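Local coordinates for abhydrolase domain-containing protein (Exiguobacterium antarcticum, PDB 5H3H) that probably hydrolyses carboxylic esters, and perhaps forms peracids as a perhydrolase, through an alpha/beta-hydrolase fold, at residues L173-W176 and F177-L180; I146-T149 and K150-R153. One frame throughout, in Å; residues are numbered along the deposited sequence.

Interaction 1: residues L173-W176 and F177-L180; sequences LQQW and FHNL
L180 sets its CD1 methyl over one face of the W176 indole, one helical turn back. L180 CD1 lies 4.1 Å from the centroid of the six-membered ring of W176 and 22° off the ring normal, which meets the geometry of a CH-pi contact; it is displaced toward the rim, nearest CZ2. The second methyl, L180 CD2, comes 3.8 Å from W176 NE1, so one methyl lies over the benzo part and the other near the indole nitrogen. In W176, chi1 164° puts CG anti to the backbone N and beside the carbonyl carbon, which turns the indole to where L180 arrives. F177 CB packs 3.9 Å from W176 CE3. Without the indole, with an alanine here, the L180 methyls would probably lose their aromatic surface and a gap open beside F177 CB. These are i to i+4 and neighbouring contacts within helix 171-182, one of the helices inserted between strands 114-120 and 211-217 of the alpha/beta hydrolase fold. On another side, Q175 NE2 gives N179 OD1 a weak, bent bond of 3.2 Å, the two amide planes standing 70° apart. Backbone i to i+4 bonds hold this spacing: H178 N to Q174 O at 2.9 Å is nearly straight, and L180 N reaches W176 O at 3.2 Å. Farther out, the F177 ring meets F164 and packs edge-to-face with F165, while W176 touches E38 of helix 38-46.

Interaction 2: residues I146-T149 and K150-R153; sequences IEDT and KQDR
K150 folds back along I146, the two side chains lying side by side and pointing the same way. K150 CB rests 3.6 Å from E147 O, and K150 CG passes 4.0 Å from I146 O. The next carbon, K150 CD, comes closest to the preceding turn, 3.4 Å from I146 O, and also touches I146 CG2. K150 CE stays 4.2 Å from I146 O. At the tip, K150 NZ is still 4.1 Å from I146 CG2; the two side chains meet by aliphatic contact. Bends at chi2, chi3 and chi4 carry the lysine along this path instead of straight outward. The backbone nitrogen is shared: K150 N bonds to I146 O at 3.1 Å. It also bonds weakly to E147 O, where the angle at the hydrogen falls to 124°.

The chain then leaves the helix around D148 O, which accepts two N-H groups by different approaches. D152 N arrives 2.9 Å from D148 O, nearly in line with its C=O bond (174°), whereas Q151 N lies above the carbonyl plane, 61° out of it. Beyond this turn, R153 crosses T149 obliquely, R153 CD lying 3.9 Å from T149 OG1, and its guanidinium continues to V182 O through NH2. D152 stands at the N-cap position of the following helix but makes no capping bond with its side chain; its OD2 bonds the S155 hydroxyl instead. The segment is thus the short connection between helices 139-149 and 153-164: T149 packs on M156 of the latter, while I146, T149 and K150 rest against helix 186-198 through A193 and I190.

How the interactions relate
Interaction 2 precedes interaction 1 along the chain, and helix 153-164 leads from interaction 2 toward interaction 1. Their centres are 19 Å apart and their nearest atoms about 6 Å, so they do not touch, but a weak bond from H178 NE2 to P154 O ties helix 171-182 to the start of helix 153-164. Interaction 1 lies nearer the pocket: the F177 side chain is about 6 Å from the bound ethaneperoxoic acid and meets F164, a pocket residue, whereas the I146 side chain is about 11 Å from the ligand. The F177 side chain is also close to, but not in contact with, the probable catalytic triad of S96, H248 and D220.

Interaction 1: residues L173-W176 and F177-L180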
loop_
_atom_site.group_PDB
_atom_site.type_symbol
_atom_site.label_atom_id
_atom_site.label_comp_id
_atom_site.label_asym_id
_atom_site.label_seq_id
_atom_site.Cartn_x
_atom_site.Cartn_y
_atom_site.Cartn_z
ATOM N N LEU B 173 -22.190 16.848 -30.608
ATOM C CA LEU B 173 -21.719 16.135 -29.441
ATOM C C LEU B 173 -20.621 15.100 -29.780
ATOM O O LEU B 173 -19.626 15.042 -29.112
ATOM C CB LEU B 173 -22.799 15.401 -28.655
ATOM C CG LEU B 173 -23.092 15.583 -27.177
ATOM C CD1 LEU B 173 -23.675 14.355 -26.480
ATOM C CD2 LEU B 173 -21.982 16.238 -26.333
ATOM N N GLN B 174 -20.845 14.286 -30.799
ATOM C CA GLN B 174 -19.828 13.348 -31.247
ATOM C C GLN B 174 -18.544 14.043 -31.650
ATOM O O GLN B 174 -17.484 13.529 -31.346
ATOM C CB GLN B 174 -20.288 12.497 -32.408
ATOM C CG GLN B 174 -21.325 11.447 -32.085
ATOM C CD GLN B 174 -21.715 10.611 -33.319
ATOM O OE1 GLN B 174 -20.862 9.974 -33.964
ATOM N NE2 GLN B 174 -23.004 10.582 -33.633
ATOM N N GLN B 175 -18.623 15.198 -32.335
ATOM C CA GLN B 175 -17.424 15.889 -32.766
ATOM C C GLN B 175 -16.627 16.424 -31.569
ATOM O O GLN B 175 -15.388 16.412 -31.559
ATOM C CB GLN B 175 -17.750 17.023 -33.709
ATOM C CG GLN B 175 -16.541 17.675 -34.396
ATOM C CD GLN B 175 -15.808 16.763 -35.420
ATOM O OE1 GLN B 175 -16.417 15.973 -36.122
ATOM N NE2 GLN B 175 -14.474 16.872 -35.472
ATOM N N TRP B 176 -17.344 16.953 -30.601
ATOM C CA TRP B 176 -16.723 17.352 -29.356
ATOM C C TRP B 176 -15.888 16.208 -28.765
ATOM O O TRP B 176 -14.760 16.417 -28.323
ATOM C CB TRP B 176 -17.788 17.904 -28.369
ATOM C CG TRP B 176 -17.296 17.984 -26.953
ATOM C CD1 TRP B 176 -16.443 18.941 -26.411
ATOM C CD2 TRP B 176 -17.566 17.071 -25.922
ATOM N NE1 TRP B 176 -16.164 18.633 -25.133
ATOM C CE2 TRP B 176 -16.874 17.516 -24.781
ATOM C CE3 TRP B 176 -18.317 15.896 -25.843
ATOM C CZ2 TRP B 176 -16.905 16.811 -23.551
ATOM C CZ3 TRP B 176 -18.392 15.214 -24.607
ATOM C CH2 TRP B 176 -17.647 15.677 -23.479
ATOM N N PHE B 177 -16.487 15.033 -28.677
ATOM C CA PHE B 177 -15.871 13.899 -28.031
ATOM C C PHE B 177 -14.682 13.400 -28.822
ATOM O O PHE B 177 -13.616 13.123 -28.250
ATOM C CB PHE B 177 -16.882 12.798 -27.705
ATOM C CG PHE B 177 -16.282 11.678 -26.937
ATOM C CD1 PHE B 177 -15.986 11.845 -25.579
ATOM C CD2 PHE B 177 -15.939 10.496 -27.567
ATOM C CE1 PHE B 177 -15.382 10.825 -24.846
ATOM C CE2 PHE B 177 -15.366 9.455 -26.832
ATOM C CZ PHE B 177 -15.079 9.626 -25.473
ATOM N N HIS B 178 -14.866 13.320 -30.137
ATOM C CA HIS B 178 -13.756 13.051 -31.053
ATOM C C HIS B 178 -12.539 13.988 -30.854
ATOM O O HIS B 178 -11.393 13.533 -30.683
ATOM C CB HIS B 178 -14.278 13.159 -32.463
ATOM C CG HIS B 178 -13.262 12.817 -33.497
ATOM N ND1 HIS B 178 -12.616 13.763 -34.243
ATOM C CD2 HIS B 178 -12.740 11.630 -33.874
ATOM C CE1 HIS B 178 -11.770 13.179 -35.066
ATOM N NE2 HIS B 178 -11.842 11.884 -34.872
ATOM N N ASN B 179 -12.799 15.305 -30.822
ATOM C CA ASN B 179 -11.730 16.274 -30.685
ATOM C C ASN B 179 -10.984 16.180 -29.334
ATOM O O ASN B 179 -9.778 16.484 -29.313
ATOM C CB ASN B 179 -12.225 17.688 -30.918
ATOM C CG ASN B 179 -12.550 17.978 -32.366
ATOM O OD1 ASN B 179 -12.197 17.238 -33.290
ATOM N ND2 ASN B 179 -13.204 19.074 -32.583
ATOM N N LEU B 180 -11.660 15.696 -28.255
ATOM C CA LEU B 180 -10.996 15.434 -26.974
ATOM C C LEU B 180 -9.894 14.385 -27.159
ATOM O O LEU B 180 -8.851 14.473 -26.543
ATOM C CB LEU B 180 -11.949 14.852 -25.925
ATOM C CG LEU B 180 -13.177 15.605 -25.496
ATOM C CD1 LEU B 180 -13.888 14.733 -24.467
ATOM C CD2 LEU B 180 -12.771 16.973 -24.984
#

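Interaction 2: residues I146-T149 and K150-R153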
loop_
_atom_site.group_PDB
_atom_site.type_symbol
_atom_site.label_atom_id
_atom_site.label_comp_id
_atom_site.label_asym_id
_atom_site.label_seq_id
_atom_site.Cartn_x
_atom_site.Cartn_y
_atom_site.Cartn_z
ATOM N N ILE B 146 -3.132 -0.088 -32.419
ATOM C CA ILE B 146 -1.840 0.573 -32.370
ATOM C C ILE B 146 -1.282 0.821 -33.795
ATOM O O ILE B 146 -0.801 1.917 -34.113
ATOM C CB ILE B 146 -0.873 -0.228 -31.519
ATOM C CG1 ILE B 146 -1.315 -0.211 -30.030
ATOM C CG2 ILE B 146 0.542 0.312 -31.635
ATOM C CD1 ILE B 146 -0.812 -1.412 -29.277
ATOM N N GLU B 147 -1.451 -0.171 -34.647
ATOM C CA GLU B 147 -0.972 -0.117 -36.039
ATOM C C GLU B 147 -1.693 0.978 -36.767
ATOM O O GLU B 147 -1.050 1.766 -37.438
ATOM C CB GLU B 147 -1.148 -1.467 -36.765
ATOM C CG GLU B 147 -2.163 -1.562 -37.936
ATOM C CD GLU B 147 -2.794 -2.933 -37.989
ATOM O OE1 GLU B 147 -4.041 -2.977 -38.011
ATOM O OE2 GLU B 147 -2.045 -3.957 -37.956
ATOM N N ASP B 148 -3.014 1.025 -36.583
ATOM C CA ASP B 148 -3.879 2.071 -37.147
ATOM C C ASP B 148 -3.503 3.480 -36.622
ATOM O O ASP B 148 -3.429 4.418 -37.415
ATOM C CB ASP B 148 -5.338 1.747 -36.875
ATOM C CG ASP B 148 -5.850 0.576 -37.722
ATOM O OD1 ASP B 148 -5.133 0.201 -38.688
ATOM O OD2 ASP B 148 -6.947 0.040 -37.414
ATOM N N THR B 149 -3.243 3.630 -35.318
ATOM C CA THR B 149 -2.795 4.964 -34.841
ATOM C C THR B 149 -1.478 5.442 -35.441
ATOM O O THR B 149 -1.271 6.683 -35.665
ATOM C CB THR B 149 -3.023 5.278 -33.285
ATOM O OG1 THR B 149 -1.916 5.990 -32.655
ATOM C CG2 THR B 149 -3.561 4.195 -32.495
ATOM N N LYS B 150 -0.597 4.498 -35.798
ATOM C CA LYS B 150 0.674 4.846 -36.441
ATOM C C LYS B 150 0.587 5.277 -37.935
ATOM O O LYS B 150 1.540 5.752 -38.480
ATOM C CB LYS B 150 1.739 3.763 -36.232
ATOM C CG LYS B 150 2.509 3.915 -34.948
ATOM C CD LYS B 150 2.570 2.640 -34.105
ATOM C CE LYS B 150 3.329 1.487 -34.711
ATOM N NZ LYS B 150 4.092 0.698 -33.673
ATOM N N GLN B 151 -0.601 5.191 -38.512
ATOM C CA GLN B 151 -0.888 5.487 -39.920
ATOM C C GLN B 151 -1.924 6.553 -40.161
ATOM O O GLN B 151 -1.798 7.286 -41.125
ATOM C CB GLN B 151 -1.422 4.223 -40.529
ATOM C CG GLN B 151 -0.349 3.154 -40.561
ATOM C CD GLN B 151 -0.871 1.939 -41.260
ATOM O OE1 GLN B 151 -1.746 1.232 -40.739
ATOM N NE2 GLN B 151 -0.392 1.725 -42.475
ATOM N N ASP B 152 -2.953 6.628 -39.293
ATOM C CA ASP B 152 -4.099 7.543 -39.490
ATOM C C ASP B 152 -4.817 7.554 -38.136
ATOM O O ASP B 152 -5.788 6.844 -37.959
ATOM C CB ASP B 152 -5.032 6.941 -40.588
ATOM C CG ASP B 152 -5.538 7.948 -41.604
ATOM O OD1 ASP B 152 -4.706 8.376 -42.455
ATOM O OD2 ASP B 152 -6.773 8.240 -41.649
ATOM N N ARG B 153 -4.334 8.375 -37.196
ATOM C CA ARG B 153 -4.944 8.408 -35.841
ATOM C C ARG B 153 -6.383 8.970 -35.857
ATOM O O ARG B 153 -7.283 8.385 -35.261
ATOM C CB ARG B 153 -3.984 9.086 -34.834
ATOM C CG ARG B 153 -4.470 9.075 -33.378
ATOM C CD ARG B 153 -3.360 9.558 -32.445
ATOM N NE ARG B 153 -3.023 10.934 -32.779
ATOM C CZ ARG B 153 -3.583 12.006 -32.232
ATOM N NH1 ARG B 153 -3.212 13.198 -32.649
ATOM N NH2 ARG B 153 -4.525 11.894 -31.270
#